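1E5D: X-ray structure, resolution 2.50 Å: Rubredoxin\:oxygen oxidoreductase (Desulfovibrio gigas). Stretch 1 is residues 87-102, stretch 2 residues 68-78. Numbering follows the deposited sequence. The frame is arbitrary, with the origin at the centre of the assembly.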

# COMPACT_ATOMS: atom_id res chain seq x y z
N ALA A 87 -19.97 -4.34 -22.67
CA ALA A 87 -20.21 -4.77 -24.04
C ALA A 87 -21.57 -4.27 -24.52
O ALA A 87 -22.04 -4.62 -25.60
CB ALA A 87 -20.12 -6.29 -24.14
N LEU A 88 -22.19 -3.42 -23.70
CA LEU A 88 -23.50 -2.86 -24.06
C LEU A 88 -23.43 -2.19 -25.42
O LEU A 88 -24.23 -2.56 -26.29
CB LEU A 88 -24.00 -1.92 -22.97
CG LEU A 88 -25.33 -1.21 -23.21
CD1 LEU A 88 -26.38 -2.17 -23.75
CD2 LEU A 88 -25.84 -0.57 -21.92
N PRO A 89 -22.51 -1.27 -25.68
CA PRO A 89 -22.40 -0.69 -27.02
C PRO A 89 -22.29 -1.74 -28.12
O PRO A 89 -22.99 -1.65 -29.13
CB PRO A 89 -21.09 0.11 -26.97
CG PRO A 89 -20.92 0.45 -25.53
CD PRO A 89 -21.51 -0.70 -24.76
N ALA A 90 -21.42 -2.73 -27.97
CA ALA A 90 -21.33 -3.76 -29.01
C ALA A 90 -22.64 -4.51 -29.18
O ALA A 90 -23.01 -4.91 -30.28
CB ALA A 90 -20.21 -4.75 -28.71
N LEU A 91 -23.36 -4.72 -28.08
CA LEU A 91 -24.58 -5.51 -28.17
C LEU A 91 -25.70 -4.73 -28.85
O LEU A 91 -26.48 -5.27 -29.63
CB LEU A 91 -25.02 -5.96 -26.79
CG LEU A 91 -24.48 -7.28 -26.24
CD1 LEU A 91 -25.06 -7.47 -24.84
CD2 LEU A 91 -24.81 -8.46 -27.13
N ILE A 92 -25.79 -3.44 -28.53
CA ILE A 92 -26.77 -2.61 -29.19
C ILE A 92 -26.58 -2.69 -30.70
O ILE A 92 -27.52 -2.72 -31.47
CB ILE A 92 -26.65 -1.14 -28.76
CG1 ILE A 92 -27.24 -0.89 -27.37
CG2 ILE A 92 -27.27 -0.22 -29.80
CD1 ILE A 92 -26.38 0.04 -26.56
N GLU A 93 -25.30 -2.73 -31.05
CA GLU A 93 -24.86 -2.85 -32.43
C GLU A 93 -25.27 -4.18 -33.05
O GLU A 93 -25.89 -4.21 -34.12
CB GLU A 93 -23.35 -2.66 -32.50
CG GLU A 93 -22.67 -3.42 -33.63
CD GLU A 93 -21.90 -2.49 -34.56
OE1 GLU A 93 -21.15 -1.63 -34.05
OE2 GLU A 93 -22.07 -2.64 -35.79
N ALA A 94 -24.93 -5.29 -32.40
CA ALA A 94 -25.18 -6.60 -32.98
C ALA A 94 -26.63 -7.03 -32.88
O ALA A 94 -27.12 -7.80 -33.72
CB ALA A 94 -24.29 -7.65 -32.31
N CYS A 95 -27.33 -6.56 -31.86
CA CYS A 95 -28.68 -7.06 -31.60
C CYS A 95 -29.76 -6.11 -32.12
O CYS A 95 -30.85 -6.56 -32.46
CB CYS A 95 -28.83 -7.31 -30.10
SG CYS A 95 -27.79 -8.69 -29.52
N GLN A 96 -29.42 -4.83 -32.18
CA GLN A 96 -30.39 -3.80 -32.56
C GLN A 96 -31.64 -3.99 -31.71
O GLN A 96 -32.74 -4.25 -32.19
CB GLN A 96 -30.72 -3.85 -34.04
CG GLN A 96 -29.54 -3.98 -34.99
CD GLN A 96 -29.80 -4.88 -36.18
OE1 GLN A 96 -30.33 -4.46 -37.21
NE2 GLN A 96 -29.43 -6.16 -36.05
N PRO A 97 -31.47 -3.91 -30.39
CA PRO A 97 -32.57 -4.30 -29.51
C PRO A 97 -33.71 -3.30 -29.58
O PRO A 97 -33.53 -2.11 -29.81
CB PRO A 97 -31.93 -4.26 -28.12
CG PRO A 97 -30.83 -3.27 -28.26
CD PRO A 97 -30.28 -3.46 -29.66
N GLU A 98 -34.92 -3.80 -29.36
CA GLU A 98 -36.08 -2.91 -29.34
C GLU A 98 -36.05 -2.09 -28.06
O GLU A 98 -36.38 -0.91 -28.00
CB GLU A 98 -37.34 -3.73 -29.48
CG GLU A 98 -38.58 -3.15 -28.81
CD GLU A 98 -39.81 -3.97 -29.15
OE1 GLU A 98 -39.64 -5.12 -29.62
OE2 GLU A 98 -40.93 -3.46 -28.94
N LYS A 99 -35.63 -2.75 -26.98
CA LYS A 99 -35.63 -2.01 -25.72
C LYS A 99 -34.50 -2.43 -24.79
O LYS A 99 -34.10 -3.58 -24.65
CB LYS A 99 -36.98 -2.20 -25.01
CG LYS A 99 -37.95 -1.06 -25.25
CD LYS A 99 -39.39 -1.54 -25.28
CE LYS A 99 -40.34 -0.44 -24.84
NZ LYS A 99 -39.65 0.89 -24.82
N ILE A 100 -33.98 -1.40 -24.13
CA ILE A 100 -32.97 -1.59 -23.12
C ILE A 100 -33.60 -1.29 -21.76
O ILE A 100 -33.98 -0.14 -21.54
CB ILE A 100 -31.75 -0.67 -23.31
CG1 ILE A 100 -31.01 -0.89 -24.63
CG2 ILE A 100 -30.80 -0.82 -22.13
CD1 ILE A 100 -29.96 0.16 -24.93
N PHE A 101 -33.70 -2.31 -20.92
CA PHE A 101 -34.26 -2.11 -19.59
C PHE A 101 -33.18 -1.91 -18.53
O PHE A 101 -32.27 -2.72 -18.42
CB PHE A 101 -35.15 -3.29 -19.21
CG PHE A 101 -36.37 -3.38 -20.12
CD1 PHE A 101 -37.48 -2.60 -19.88
CD2 PHE A 101 -36.36 -4.24 -21.20
CE1 PHE A 101 -38.58 -2.68 -20.71
CE2 PHE A 101 -37.46 -4.33 -22.03
CZ PHE A 101 -38.56 -3.55 -21.77
N THR A 102 -33.32 -0.83 -17.76
CA THR A 102 -32.41 -0.53 -16.67
C THR A 102 -33.15 0.19 -15.54
O THR A 102 -34.25 0.72 -15.69
CB THR A 102 -31.21 0.32 -17.13
OG1 THR A 102 -30.22 0.31 -16.10
CG2 THR A 102 -31.62 1.77 -17.33
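Stretch 2 68-78: DPKKIDYLVIQ

Stretch 2 opens with a short 3-10 turn at residues 69-71 and then extends into a strand that includes Leu75 and Val76. This strand lies alongside strand 99-102 of stretch 1 and runs the same way: the two axes approach to 4.4 Å and cross at -20°. Helix 88-95 packs over the same strand in nearly the opposite sense, at 169° and with axes 10.4 Å apart, so stretch 2 meets both arms of a helix-turn-strand unit.

The parallel ladder pairs Lys99 with Tyr74, Ile100 with Leu75 and Phe101 with Val76. Its hydrogen bonds alternate in the usual parallel manner. Lys99 N donates to Asp73 O at 3.1 Å, Leu75 N to Lys99 O at 2.8 Å, and then two very short bonds follow, Phe101 N to Leu75 O and Ile77 N to Phe101 O, both 2.5 Å. At the entrance to the ladder Asp73 O also accepts a weak bond from Glu98 N (2.7 Å).

Leu75 is the principal bump. Its side chain, with chi1 m and chi2 t, leaves the sheet on the side that faces the helix and enters a hollow walled by Leu88, Leu91, Ile92 and Pro97. The tightest fit is against the proline ring, where Leu75 CD1 lies 3.4 Å from Pro97 CG; the same methyl is 4.1 Å from Leu88 CD1, while Leu75 CD2 meets Leu91 CD1 at 4.2 Å. Two residues further along, on the same face, Ile77 fits between helix and strand: its CG1 is 3.8 Å from Leu88 CD2 and 3.9 Å from Ile100 CG2. Leu88 thus reaches down to touch both bumps, although its CA-to-CB bond points sideways.

The other face of the sheet carries Tyr74, Val76, Lys99 and Phe101. Here the edge of the Phe101 ring is directed at the face of Tyr74, with ring centroids 4.8 Å apart, planes at 85°, and Phe101 CE2 3.3 Å from Tyr74 CD1. Val76 CG2 packs against Phe101 CB at 3.7 Å, and Lys99 CB lies 3.6 Å from Tyr74 CD1.

At the C-terminal end of the helix, the 3-10 turn closes against Cys95. The sulfur sits in a small recess formed by Pro69 and Ile72, with Cys95 SG 4.0 Å from Pro69 CB, 3.6 Å from Ile72 CD1 and 3.2 Å from Pro69 O. The backbones come close here, Cys95 CA lying 4.1 Å from Lys70 CA, before Gln96, with positive phi, turns the chain out of the helix toward Pro97.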

# COMPACT_ATOMS: atom_id res chain seq x y z
N ASP A 68 -29.60 -16.37 -33.33
CA ASP A 68 -28.93 -15.24 -33.97
C ASP A 68 -29.09 -14.00 -33.10
O ASP A 68 -30.23 -13.64 -32.77
CB ASP A 68 -29.48 -14.94 -35.37
CG ASP A 68 -28.50 -14.12 -36.19
OD1 ASP A 68 -28.25 -12.94 -35.86
OD2 ASP A 68 -27.96 -14.67 -37.17
N PRO A 69 -27.99 -13.36 -32.73
CA PRO A 69 -28.05 -12.19 -31.85
C PRO A 69 -29.06 -11.14 -32.30
O PRO A 69 -29.63 -10.45 -31.45
CB PRO A 69 -26.63 -11.64 -31.93
CG PRO A 69 -25.80 -12.85 -32.18
CD PRO A 69 -26.61 -13.71 -33.11
N LYS A 70 -29.31 -10.98 -33.59
CA LYS A 70 -30.23 -9.94 -34.08
C LYS A 70 -31.68 -10.27 -33.76
O LYS A 70 -32.57 -9.44 -33.99
CB LYS A 70 -30.05 -9.72 -35.58
CG LYS A 70 -30.93 -10.58 -36.47
CD LYS A 70 -30.14 -11.52 -37.36
CE LYS A 70 -30.78 -11.74 -38.71
NZ LYS A 70 -32.03 -12.54 -38.65
N LYS A 71 -31.93 -11.46 -33.23
CA LYS A 71 -33.26 -11.88 -32.81
C LYS A 71 -33.55 -11.44 -31.38
O LYS A 71 -34.70 -11.44 -30.95
CB LYS A 71 -33.41 -13.40 -32.93
CG LYS A 71 -32.82 -13.94 -34.22
CD LYS A 71 -33.57 -15.15 -34.75
CE LYS A 71 -34.73 -14.75 -35.64
NZ LYS A 71 -35.27 -15.93 -36.37
N ILE A 72 -32.50 -11.08 -30.65
CA ILE A 72 -32.71 -10.60 -29.28
C ILE A 72 -33.49 -9.29 -29.32
O ILE A 72 -33.15 -8.40 -30.10
CB ILE A 72 -31.39 -10.38 -28.52
CG1 ILE A 72 -30.60 -11.66 -28.24
CG2 ILE A 72 -31.65 -9.59 -27.25
CD1 ILE A 72 -29.22 -11.39 -27.69
N ASP A 73 -34.52 -9.14 -28.49
CA ASP A 73 -35.27 -7.89 -28.56
C ASP A 73 -34.92 -6.98 -27.39
O ASP A 73 -34.89 -5.76 -27.53
CB ASP A 73 -36.78 -8.13 -28.55
CG ASP A 73 -37.29 -9.10 -29.58
OD1 ASP A 73 -37.41 -8.69 -30.76
OD2 ASP A 73 -37.57 -10.26 -29.21
N TYR A 74 -34.71 -7.63 -26.25
CA TYR A 74 -34.57 -6.90 -25.00
C TYR A 74 -33.19 -7.06 -24.38
O TYR A 74 -32.59 -8.13 -24.39
CB TYR A 74 -35.61 -7.38 -23.99
CG TYR A 74 -37.04 -6.96 -24.26
CD1 TYR A 74 -37.33 -5.83 -25.01
CD2 TYR A 74 -38.09 -7.71 -23.76
CE1 TYR A 74 -38.64 -5.46 -25.25
CE2 TYR A 74 -39.41 -7.35 -23.99
CZ TYR A 74 -39.67 -6.22 -24.74
OH TYR A 74 -40.98 -5.86 -24.97
N LEU A 75 -32.74 -5.94 -23.83
CA LEU A 75 -31.50 -5.92 -23.06
C LEU A 75 -31.83 -5.42 -21.66
O LEU A 75 -32.34 -4.31 -21.53
CB LEU A 75 -30.43 -5.06 -23.73
CG LEU A 75 -29.92 -5.57 -25.08
CD1 LEU A 75 -29.00 -4.55 -25.73
CD2 LEU A 75 -29.21 -6.91 -24.90
N VAL A 76 -31.56 -6.22 -20.64
CA VAL A 76 -31.81 -5.70 -19.29
C VAL A 76 -30.49 -5.39 -18.60
O VAL A 76 -29.72 -6.31 -18.30
CB VAL A 76 -32.63 -6.68 -18.43
CG1 VAL A 76 -32.63 -6.22 -16.98
CG2 VAL A 76 -34.05 -6.81 -18.95
N ILE A 77 -30.20 -4.11 -18.37
CA ILE A 77 -28.93 -3.78 -17.71
C ILE A 77 -29.16 -3.42 -16.25
O ILE A 77 -29.72 -2.38 -15.93
CB ILE A 77 -28.21 -2.62 -18.41
CG1 ILE A 77 -28.19 -2.77 -19.93
CG2 ILE A 77 -26.80 -2.48 -17.87
CD1 ILE A 77 -27.51 -4.06 -20.35
N GLN A 78 -28.70 -4.35 -15.42
CA GLN A 78 -28.94 -4.37 -13.99
C GLN A 78 -27.87 -3.66 -13.18
O GLN A 78 -28.08 -3.44 -11.99
CB GLN A 78 -29.04 -5.81 -13.48
CG GLN A 78 -29.76 -6.74 -14.45
CD GLN A 78 -30.32 -7.93 -13.69
OE1 GLN A 78 -31.40 -7.82 -13.11
NE2 GLN A 78 -29.60 -9.04 -13.69